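Zinc chaperone AztD (Citrobacter koseri, PDB 6CMK) binds zinc in the periplasm as a chaperone of the AztABCD transport system and hands one zinc ion directly to the solute-binding protein AztC. Local coordinates at residues Phe39-Val50 and Ala60-Leu70; Lys113-Gly121 and Val152-Thr160. All coordinates share one frame; numbering follows the deposited sequence.

Contact 1 (Phe39-Val50 and Ala60-Leu70); sequences FIADHDKPVVNV and ATFNVKGPANL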
loop_
_atom_site.group_PDB
_atom_site.type_symbol
_atom_site.label_atom_id
_atom_site.label_comp_id
_atom_site.label_asym_id
_atom_site.label_seq_id
_atom_site.Cartn_x
_atom_site.Cartn_y
_atom_site.Cartn_z
ATOM N N PHE B 39 -7.945 -19.630 3.143
ATOM C CA PHE B 39 -8.624 -20.358 2.083
ATOM C C PHE B 39 -7.815 -21.615 1.823
ATOM O O PHE B 39 -6.619 -21.532 1.530
ATOM C CB PHE B 39 -8.765 -19.479 0.839
ATOM C CG PHE B 39 -9.603 -18.265 1.088
ATOM C CD1 PHE B 39 -9.066 -17.173 1.740
ATOM C CD2 PHE B 39 -10.940 -18.242 0.740
ATOM C CE1 PHE B 39 -9.833 -16.065 2.012
ATOM C CE2 PHE B 39 -11.715 -17.131 1.007
ATOM C CZ PHE B 39 -11.160 -16.047 1.644
ATOM N N ILE B 40 -8.456 -22.774 1.977
ATOM C CA ILE B 40 -7.754 -24.048 2.045
ATOM C C ILE B 40 -8.398 -25.007 1.060
ATOM O O ILE B 40 -9.598 -25.292 1.155
ATOM C CB ILE B 40 -7.778 -24.644 3.459
ATOM C CG1 ILE B 40 -7.297 -23.625 4.500
ATOM C CG2 ILE B 40 -6.902 -25.879 3.510
ATOM C CD1 ILE B 40 -8.330 -23.361 5.558
ATOM N N ALA B 41 -7.598 -25.523 0.142
ATOM C CA ALA B 41 -8.069 -26.475 -0.851
ATOM C C ALA B 41 -7.741 -27.900 -0.421
ATOM O O ALA B 41 -6.634 -28.186 0.043
ATOM C CB ALA B 41 -7.443 -26.189 -2.218
ATOM N N ASP B 42 -8.717 -28.785 -0.585
ATOM C CA ASP B 42 -8.522 -30.202 -0.325
ATOM C C ASP B 42 -7.726 -30.823 -1.462
ATOM O O ASP B 42 -7.873 -30.435 -2.625
ATOM C CB ASP B 42 -9.873 -30.895 -0.178
ATOM C CG ASP B 42 -9.756 -32.279 0.412
ATOM O OD1 ASP B 42 -9.616 -33.248 -0.367
ATOM O OD2 ASP B 42 -9.784 -32.386 1.654
ATOM N N HIS B 43 -6.874 -31.792 -1.124
ATOM C CA HIS B 43 -5.994 -32.362 -2.135
ATOM C C HIS B 43 -6.775 -33.182 -3.149
ATOM O O HIS B 43 -6.432 -33.195 -4.335
ATOM C CB HIS B 43 -4.919 -33.242 -1.500
ATOM C CG HIS B 43 -4.013 -33.874 -2.508
ATOM N ND1 HIS B 43 -4.255 -35.119 -3.042
ATOM C CD2 HIS B 43 -2.889 -33.417 -3.109
ATOM C CE1 HIS B 43 -3.309 -35.411 -3.914
ATOM N NE2 HIS B 43 -2.467 -34.396 -3.973
ATOM N N ASP B 44 -7.815 -33.879 -2.695
ATOM C CA ASP B 44 -8.567 -34.816 -3.523
ATOM C C ASP B 44 -9.963 -34.329 -3.867
ATOM O O ASP B 44 -10.423 -34.530 -4.993
ATOM C CB ASP B 44 -8.687 -36.168 -2.809
ATOM C CG ASP B 44 -7.387 -36.608 -2.171
ATOM O OD1 ASP B 44 -6.438 -36.934 -2.913
ATOM O OD2 ASP B 44 -7.312 -36.613 -0.923
ATOM N N LYS B 45 -10.642 -33.723 -2.938
ATOM C CA LYS B 45 -12.023 -33.361 -3.213
ATOM C C LYS B 45 -12.103 -31.946 -3.774
ATOM O O LYS B 45 -11.295 -31.083 -3.416
ATOM C CB LYS B 45 -12.862 -33.454 -1.940
ATOM C CG LYS B 45 -12.873 -34.841 -1.296
ATOM C CD LYS B 45 -12.877 -35.949 -2.342
ATOM C CE LYS B 45 -13.391 -37.268 -1.762
ATOM N NZ LYS B 45 -13.001 -37.445 -0.335
ATOM N N PRO B 46 -13.058 -31.692 -4.663
ATOM C CA PRO B 46 -13.220 -30.340 -5.233
ATOM C C PRO B 46 -13.907 -29.385 -4.265
ATOM O O PRO B 46 -15.056 -28.960 -4.445
ATOM C CB PRO B 46 -14.063 -30.615 -6.484
ATOM C CG PRO B 46 -14.895 -31.785 -6.099
ATOM C CD PRO B 46 -13.992 -32.661 -5.271
ATOM N N VAL B 47 -13.194 -29.027 -3.199
ATOM C CA VAL B 47 -13.741 -28.185 -2.143
ATOM C C VAL B 47 -12.697 -27.153 -1.735
ATOM O O VAL B 47 -11.497 -27.446 -1.692
ATOM C CB VAL B 47 -14.180 -29.031 -0.930
ATOM C CG1 VAL B 47 -13.021 -29.861 -0.420
ATOM C CG2 VAL B 47 -14.721 -28.149 0.178
ATOM N N VAL B 48 -13.159 -25.943 -1.435
ATOM C CA VAL B 48 -12.327 -24.904 -0.830
ATOM C C VAL B 48 -13.011 -24.475 0.460
ATOM O O VAL B 48 -14.179 -24.064 0.444
ATOM C CB VAL B 48 -12.107 -23.703 -1.766
ATOM C CG1 VAL B 48 -11.315 -22.607 -1.060
ATOM C CG2 VAL B 48 -11.377 -24.135 -3.025
ATOM N N ASN B 49 -12.307 -24.619 1.578
ATOM C CA ASN B 49 -12.804 -24.196 2.878
ATOM C C ASN B 49 -12.264 -22.814 3.230
ATOM O O ASN B 49 -11.128 -22.471 2.904
ATOM C CB ASN B 49 -12.410 -25.200 3.962
ATOM C CG ASN B 49 -13.221 -26.482 3.897
ATOM O OD1 ASN B 49 -14.431 -26.475 4.108
ATOM N ND2 ASN B 49 -12.553 -27.587 3.620
ATOM N N VAL B 50 -13.096 -22.022 3.902
ATOM C CA VAL B 50 -12.726 -20.688 4.366
ATOM C C VAL B 50 -12.813 -20.709 5.879
ATOM O O VAL B 50 -13.834 -21.121 6.437
ATOM C CB VAL B 50 -13.636 -19.588 3.790
ATOM C CG1 VAL B 50 -13.069 -18.190 4.131
ATOM C CG2 VAL B 50 -13.802 -19.756 2.286
ATOM N N ALA B 60 -17.084 -20.873 5.583
ATOM C CA ALA B 60 -17.748 -21.311 4.364
ATOM C C ALA B 60 -17.047 -22.536 3.808
ATOM O O ALA B 60 -15.853 -22.751 4.039
ATOM C CB ALA B 60 -17.767 -20.204 3.301
ATOM N N THR B 61 -17.817 -23.340 3.086
ATOM C CA THR B 61 -17.301 -24.412 2.251
ATOM C C THR B 61 -17.844 -24.187 0.849
ATOM O O THR B 61 -19.055 -24.033 0.668
ATOM C CB THR B 61 -17.721 -25.785 2.779
ATOM O OG1 THR B 61 -17.231 -25.954 4.111
ATOM C CG2 THR B 61 -17.169 -26.896 1.904
ATOM N N PHE B 62 -16.954 -24.141 -0.131
ATOM C CA PHE B 62 -17.338 -23.958 -1.521
ATOM C C PHE B 62 -17.048 -25.232 -2.290
ATOM O O PHE B 62 -15.934 -25.766 -2.226
ATOM C CB PHE B 62 -16.591 -22.791 -2.159
ATOM C CG PHE B 62 -16.900 -21.478 -1.534
ATOM C CD1 PHE B 62 -18.209 -21.049 -1.412
ATOM C CD2 PHE B 62 -15.887 -20.679 -1.052
ATOM C CE1 PHE B 62 -18.504 -19.837 -0.827
ATOM C CE2 PHE B 62 -16.173 -19.467 -0.471
ATOM C CZ PHE B 62 -17.484 -19.045 -0.353
ATOM N N ASN B 63 -18.043 -25.704 -3.020
ATOM C CA ASN B 63 -17.857 -26.837 -3.909
ATOM C C ASN B 63 -17.548 -26.319 -5.305
ATOM O O ASN B 63 -18.286 -25.489 -5.849
ATOM C CB ASN B 63 -19.095 -27.733 -3.909
ATOM C CG ASN B 63 -19.417 -28.261 -2.528
ATOM O OD1 ASN B 63 -18.665 -29.058 -1.968
ATOM N ND2 ASN B 63 -20.528 -27.805 -1.961
ATOM N N VAL B 64 -16.441 -26.793 -5.868
ATOM C CA VAL B 64 -16.048 -26.423 -7.219
ATOM C C VAL B 64 -16.007 -27.713 -8.030
ATOM O O VAL B 64 -16.574 -28.729 -7.613
ATOM C CB VAL B 64 -14.712 -25.652 -7.225
ATOM C CG1 VAL B 64 -14.881 -24.302 -6.533
ATOM C CG2 VAL B 64 -13.591 -26.441 -6.553
ATOM N N LYS B 65 -15.351 -27.691 -9.187
ATOM C CA LYS B 65 -15.443 -28.821 -10.105
ATOM C C LYS B 65 -14.318 -29.832 -9.910
ATOM O O LYS B 65 -14.550 -31.041 -10.039
ATOM C CB LYS B 65 -15.458 -28.313 -11.553
ATOM C CG LYS B 65 -15.587 -29.418 -12.602
ATOM C CD LYS B 65 -15.583 -28.866 -14.030
ATOM C CE LYS B 65 -15.380 -29.984 -15.053
ATOM N NZ LYS B 65 -15.148 -29.472 -16.435
ATOM N N GLY B 66 -13.107 -29.371 -9.607
ATOM C CA GLY B 66 -11.991 -30.253 -9.360
ATOM C C GLY B 66 -11.123 -29.747 -8.223
ATOM O O GLY B 66 -11.295 -28.626 -7.745
ATOM N N PRO B 67 -10.174 -30.565 -7.760
ATOM C CA PRO B 67 -9.229 -30.083 -6.745
ATOM C C PRO B 67 -8.477 -28.872 -7.264
ATOM O O PRO B 67 -8.102 -28.812 -8.435
ATOM C CB PRO B 67 -8.296 -31.280 -6.524
ATOM C CG PRO B 67 -9.044 -32.457 -7.034
ATOM C CD PRO B 67 -9.916 -31.963 -8.139
ATOM N N ALA B 68 -8.245 -27.905 -6.372
ATOM C CA ALA B 68 -7.784 -26.586 -6.768
ATOM C C ALA B 68 -6.406 -26.262 -6.215
ATOM O O ALA B 68 -6.019 -26.724 -5.137
ATOM C CB ALA B 68 -8.756 -25.493 -6.293
ATOM N N ASN B 69 -5.678 -25.450 -6.980
ATOM C CA ASN B 69 -4.578 -24.638 -6.492
ATOM C C ASN B 69 -5.118 -23.231 -6.251
ATOM O O ASN B 69 -6.048 -22.790 -6.926
ATOM C CB ASN B 69 -3.417 -24.607 -7.498
ATOM C CG ASN B 69 -2.779 -25.980 -7.725
ATOM O OD1 ASN B 69 -2.215 -26.236 -8.792
ATOM N ND2 ASN B 69 -2.864 -26.863 -6.733
ATOM N N LEU B 70 -4.560 -22.531 -5.269
ATOM C CA LEU B 70 -5.139 -21.267 -4.833
ATOM C C LEU B 70 -4.160 -20.119 -5.003
ATOM O O LEU B 70 -2.962 -20.260 -4.733
ATOM C CB LEU B 70 -5.588 -21.335 -3.361
ATOM C CG LEU B 70 -6.692 -22.346 -3.042
ATOM C CD1 LEU B 70 -6.963 -22.410 -1.555
ATOM C CD2 LEU B 70 -7.966 -21.993 -3.771
HETATM O O HOH W 1 -9.589 -28.414 -3.709
HETATM O O HOH W 2 -5.864 -29.221 -4.181
HETATM O O HOH W 3 -17.381 -30.594 -3.856
#
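L70 packs against the buried V48 and A41. L70 and V48 meet tip to tip, CD2 of L70 4.1 Å from CG2 of V48, while CD1 of L70 lies 3.9 Å from the CB of A41. With CG anti to the carbonyl carbon (chi1 -63°), the fork of L70 spreads over both strands of 39-50. The small methyls of A41 and A68 let the backbones come close. F62 and V50 lie on the same face as V48, and CE2 of F62 comes 3.6 Å from CG2 of V50. Strands 47-52 and 58-63 form a beta hairpin, the outer half of one four-stranded blade of the beta propeller, and 64-68 then carries the chain toward the next sheet. V48 and F62 form a hydrogen-bonded pair, with F62 N 2.8 Å from V48 O. On the face of V47, N49 and T61, CG2 of V47 and CG2 of T61 press together at 3.2 Å, although T61 is exposed; T61 OG1 donates to N49 OD1 nearly along its C=O axis (2.8 Å), supplying a donor to the amide of the buried N49. The looser, watered part is the turn, where P46 O accepts from V64 N and from a water that also donates to N63 OD1. There D42 OD1 receives D44 N and K45 N, an Asx turn that presents D44 O to P67 CG (3.2 Å).

Contact 2 (Lys113-Gly121 and Val152-Thr160); sequences KLLPLELTG and VLKGQKNIT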
loop_
_atom_site.group_PDB
_atom_site.type_symbol
_atom_site.label_atom_id
_atom_site.label_comp_id
_atom_site.label_asym_id
_atom_site.label_seq_id
_atom_site.Cartn_x
_atom_site.Cartn_y
_atom_site.Cartn_z
ATOM N N LYS B 113 -17.853 -15.329 -0.634
ATOM C CA LYS B 113 -18.827 -15.881 -1.563
ATOM C C LYS B 113 -18.169 -16.298 -2.870
ATOM O O LYS B 113 -17.142 -15.750 -3.288
ATOM C CB LYS B 113 -19.962 -14.885 -1.831
ATOM C CG LYS B 113 -19.552 -13.617 -2.557
ATOM C CD LYS B 113 -20.729 -12.659 -2.679
ATOM C CE LYS B 113 -20.280 -11.250 -3.040
ATOM N NZ LYS B 113 -19.563 -10.570 -1.925
ATOM N N LEU B 114 -18.776 -17.292 -3.505
ATOM C CA LEU B 114 -18.368 -17.698 -4.838
ATOM C C LEU B 114 -18.896 -16.682 -5.836
ATOM O O LEU B 114 -20.095 -16.386 -5.854
ATOM C CB LEU B 114 -18.915 -19.086 -5.165
ATOM C CG LEU B 114 -17.963 -20.275 -5.238
ATOM C CD1 LEU B 114 -18.777 -21.522 -5.542
ATOM C CD2 LEU B 114 -16.888 -20.081 -6.290
ATOM N N LEU B 115 -18.010 -16.139 -6.642
ATOM C CA LEU B 115 -18.430 -15.189 -7.652
ATOM C C LEU B 115 -18.853 -15.918 -8.915
ATOM O O LEU B 115 -18.512 -17.090 -9.120
ATOM C CB LEU B 115 -17.301 -14.217 -7.957
ATOM C CG LEU B 115 -17.026 -13.195 -6.854
ATOM C CD1 LEU B 115 -15.697 -12.508 -7.098
ATOM C CD2 LEU B 115 -18.155 -12.172 -6.733
ATOM N N PRO B 116 -19.634 -15.256 -9.776
ATOM C CA PRO B 116 -20.049 -15.909 -11.027
ATOM C C PRO B 116 -18.924 -16.062 -12.035
ATOM O O PRO B 116 -19.050 -16.890 -12.948
ATOM C CB PRO B 116 -21.156 -14.985 -11.559
ATOM C CG PRO B 116 -20.864 -13.654 -10.950
ATOM C CD PRO B 116 -20.283 -13.944 -9.592
ATOM N N LEU B 117 -17.843 -15.293 -11.909
ATOM C CA LEU B 117 -16.754 -15.385 -12.871
ATOM C C LEU B 117 -16.116 -16.763 -12.830
ATOM O O LEU B 117 -15.599 -17.191 -11.789
ATOM C CB LEU B 117 -15.688 -14.324 -12.604
ATOM C CG LEU B 117 -14.464 -14.463 -13.525
ATOM C CD1 LEU B 117 -14.825 -14.037 -14.929
ATOM C CD2 LEU B 117 -13.312 -13.629 -13.048
ATOM N N GLU B 118 -16.126 -17.431 -13.978
ATOM C CA GLU B 118 -15.334 -18.626 -14.218
ATOM C C GLU B 118 -14.517 -18.410 -15.480
ATOM O O GLU B 118 -15.005 -17.823 -16.449
ATOM C CB GLU B 118 -16.197 -19.870 -14.402
ATOM C CG GLU B 118 -16.957 -20.330 -13.183
ATOM C CD GLU B 118 -17.667 -21.648 -13.438
ATOM O OE1 GLU B 118 -17.745 -22.058 -14.615
ATOM O OE2 GLU B 118 -18.135 -22.275 -12.468
ATOM N N LEU B 119 -13.281 -18.888 -15.464
ATOM C CA LEU B 119 -12.434 -18.934 -16.645
ATOM C C LEU B 119 -12.315 -20.384 -17.078
ATOM O O LEU B 119 -11.913 -21.234 -16.279
ATOM C CB LEU B 119 -11.044 -18.366 -16.356
ATOM C CG LEU B 119 -11.004 -17.034 -15.610
ATOM C CD1 LEU B 119 -9.567 -16.642 -15.321
ATOM C CD2 LEU B 119 -11.716 -15.969 -16.429
ATOM N N THR B 120 -12.636 -20.665 -18.337
ATOM C CA THR B 120 -12.623 -22.035 -18.824
ATOM C C THR B 120 -11.641 -22.201 -19.970
ATOM O O THR B 120 -11.451 -21.297 -20.791
ATOM C CB THR B 120 -14.015 -22.481 -19.265
ATOM O OG1 THR B 120 -14.449 -21.675 -20.366
ATOM C CG2 THR B 120 -14.989 -22.337 -18.112
ATOM N N GLY B 121 -10.999 -23.356 -19.980
ATOM C CA GLY B 121 -10.069 -23.725 -21.023
ATOM C C GLY B 121 -9.323 -24.958 -20.584
ATOM O O GLY B 121 -9.376 -25.371 -19.421
ATOM N N VAL B 152 -14.260 -8.174 -12.160
ATOM C CA VAL B 152 -14.631 -9.456 -11.569
ATOM C C VAL B 152 -15.495 -9.245 -10.330
ATOM O O VAL B 152 -16.524 -9.904 -10.145
ATOM C CB VAL B 152 -13.367 -10.266 -11.238
ATOM C CG1 VAL B 152 -13.722 -11.575 -10.527
ATOM C CG2 VAL B 152 -12.571 -10.502 -12.506
ATOM N N LEU B 153 -15.079 -8.333 -9.452
ATOM C CA LEU B 153 -15.817 -8.122 -8.209
ATOM C C LEU B 153 -17.212 -7.574 -8.457
ATOM O O LEU B 153 -18.115 -7.815 -7.645
ATOM C CB LEU B 153 -15.046 -7.173 -7.291
ATOM C CG LEU B 153 -13.883 -7.825 -6.561
ATOM C CD1 LEU B 153 -12.949 -6.753 -6.017
ATOM C CD2 LEU B 153 -14.438 -8.719 -5.461
ATOM N N LYS B 154 -17.411 -6.821 -9.546
ATOM C CA LYS B 154 -18.739 -6.357 -9.914
ATOM C C LYS B 154 -19.583 -7.443 -10.561
ATOM O O LYS B 154 -20.759 -7.197 -10.847
ATOM C CB LYS B 154 -18.665 -5.186 -10.897
ATOM C CG LYS B 154 -17.897 -3.949 -10.473
ATOM C CD LYS B 154 -18.040 -2.925 -11.592
ATOM C CE LYS B 154 -16.907 -1.924 -11.666
ATOM N NZ LYS B 154 -16.980 -1.187 -12.963
ATOM N N GLY B 155 -19.015 -8.617 -10.816
ATOM C CA GLY B 155 -19.725 -9.650 -11.540
ATOM C C GLY B 155 -19.689 -9.500 -13.041
ATOM O O GLY B 155 -20.574 -10.031 -13.728
ATOM N N GLN B 156 -18.702 -8.788 -13.580
ATOM C CA GLN B 156 -18.515 -8.705 -15.023
ATOM C C GLN B 156 -17.390 -9.634 -15.460
ATOM O O GLN B 156 -16.380 -9.781 -14.766
ATOM C CB GLN B 156 -18.210 -7.273 -15.455
ATOM C CG GLN B 156 -19.371 -6.335 -15.211
ATOM C CD GLN B 156 -19.134 -4.946 -15.758
ATOM O OE1 GLN B 156 -18.350 -4.752 -16.692
ATOM N NE2 GLN B 156 -19.821 -3.964 -15.180
ATOM N N LYS B 157 -17.588 -10.295 -16.595
ATOM C CA LYS B 157 -16.549 -11.109 -17.219
ATOM C C LYS B 157 -16.163 -10.420 -18.523
ATOM O O LYS B 157 -16.877 -10.524 -19.525
ATOM C CB LYS B 157 -17.027 -12.535 -17.472
ATOM C CG LYS B 157 -15.949 -13.399 -18.107
ATOM C CD LYS B 157 -16.385 -14.830 -18.286
ATOM C CE LYS B 157 -15.273 -15.652 -18.898
ATOM N NZ LYS B 157 -15.665 -17.075 -19.033
ATOM N N ASN B 158 -15.019 -9.737 -18.507
ATOM C CA ASN B 158 -14.528 -8.933 -19.626
ATOM C C ASN B 158 -13.113 -9.421 -19.944
ATOM O O ASN B 158 -12.137 -8.919 -19.385
ATOM C CB ASN B 158 -14.550 -7.453 -19.255
ATOM C CG ASN B 158 -15.906 -7.000 -18.744
ATOM O OD1 ASN B 158 -16.921 -7.658 -18.973
ATOM N ND2 ASN B 158 -15.928 -5.871 -18.049
ATOM N N ILE B 159 -13.007 -10.385 -20.850
ATOM C CA ILE B 159 -11.776 -11.123 -21.108
ATOM C C ILE B 159 -11.123 -10.622 -22.385
ATOM O O ILE B 159 -11.804 -10.346 -23.384
ATOM C CB ILE B 159 -12.055 -12.636 -21.234
ATOM C CG1 ILE B 159 -12.837 -13.148 -20.026
ATOM C CG2 ILE B 159 -10.746 -13.413 -21.418
ATOM C CD1 ILE B 159 -12.108 -13.017 -18.738
ATOM N N THR B 160 -9.795 -10.572 -22.375
ATOM C CA THR B 160 -8.997 -10.459 -23.587
ATOM C C THR B 160 -8.179 -11.736 -23.740
ATOM O O THR B 160 -7.431 -12.115 -22.837
ATOM C CB THR B 160 -8.092 -9.229 -23.549
ATOM O OG1 THR B 160 -8.901 -8.048 -23.462
ATOM C CG2 THR B 160 -7.243 -9.150 -24.810
HETATM O O HOH W 4 -17.793 -12.302 -11.000
HETATM O O HOH W 5 -12.999 -18.189 -19.856
#
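K157 NZ donates to the main-chain oxygen of E118 over 2.8 Å, with a C=O...N angle of 163°. A water 3.0 Å from K157 NZ also accepts from T120 N, giving the ammonium a second link to the same strand. Lysine suits this exposed position because its chain is apolar along its length and charged at the end: with CG anti to the backbone N (chi1 -179°) and every later torsion extended, it crosses L117 at about a right angle, its CG 3.4 Å from L117 CD1. The other branch of L117 is wedged against V152, with CD2 3.3 Å from both CG1 and CG2, tighter than usual van der Waals contact. L115 CD1 adds a looser touch on V152 CG1, and L119 CD2 meets I159 CD1 at 3.8 Å. At G155 the chain leaves helical angles in a Schellman motif, whose positive phi (83°) suits a residue without a side chain; P116 CG packs on the G155 CA. Strand 143-148 adjoins this hydrophobic seam, its L147 touching L117, V152 and I159, while strand 113-120 pairs with strand 88-100, so that helix 149-153 and the loop after it cover the join between two neighbouring propeller sheets.

From the N terminus, strands 32-42, 47-52 and 58-63 run in succession, and contact 1 closes early, bringing 60-70 back against 39-50 as the chain passes from the first sheet into strand 69-72 of the next. Contact 2 opens only after that, at 113-121, and closes a longer loop when 152-160, the connection from strand 143-148 to strand 160-163, comes back against 113-121. The two are therefore in series, neither enclosing nor crossing the other. Their centres lie 18 Å apart, yet they touch: the ring of F62 packs on K113, its CZ 3.6 Å from K113 CA. Together they tie three consecutive sheets of the propeller into one run.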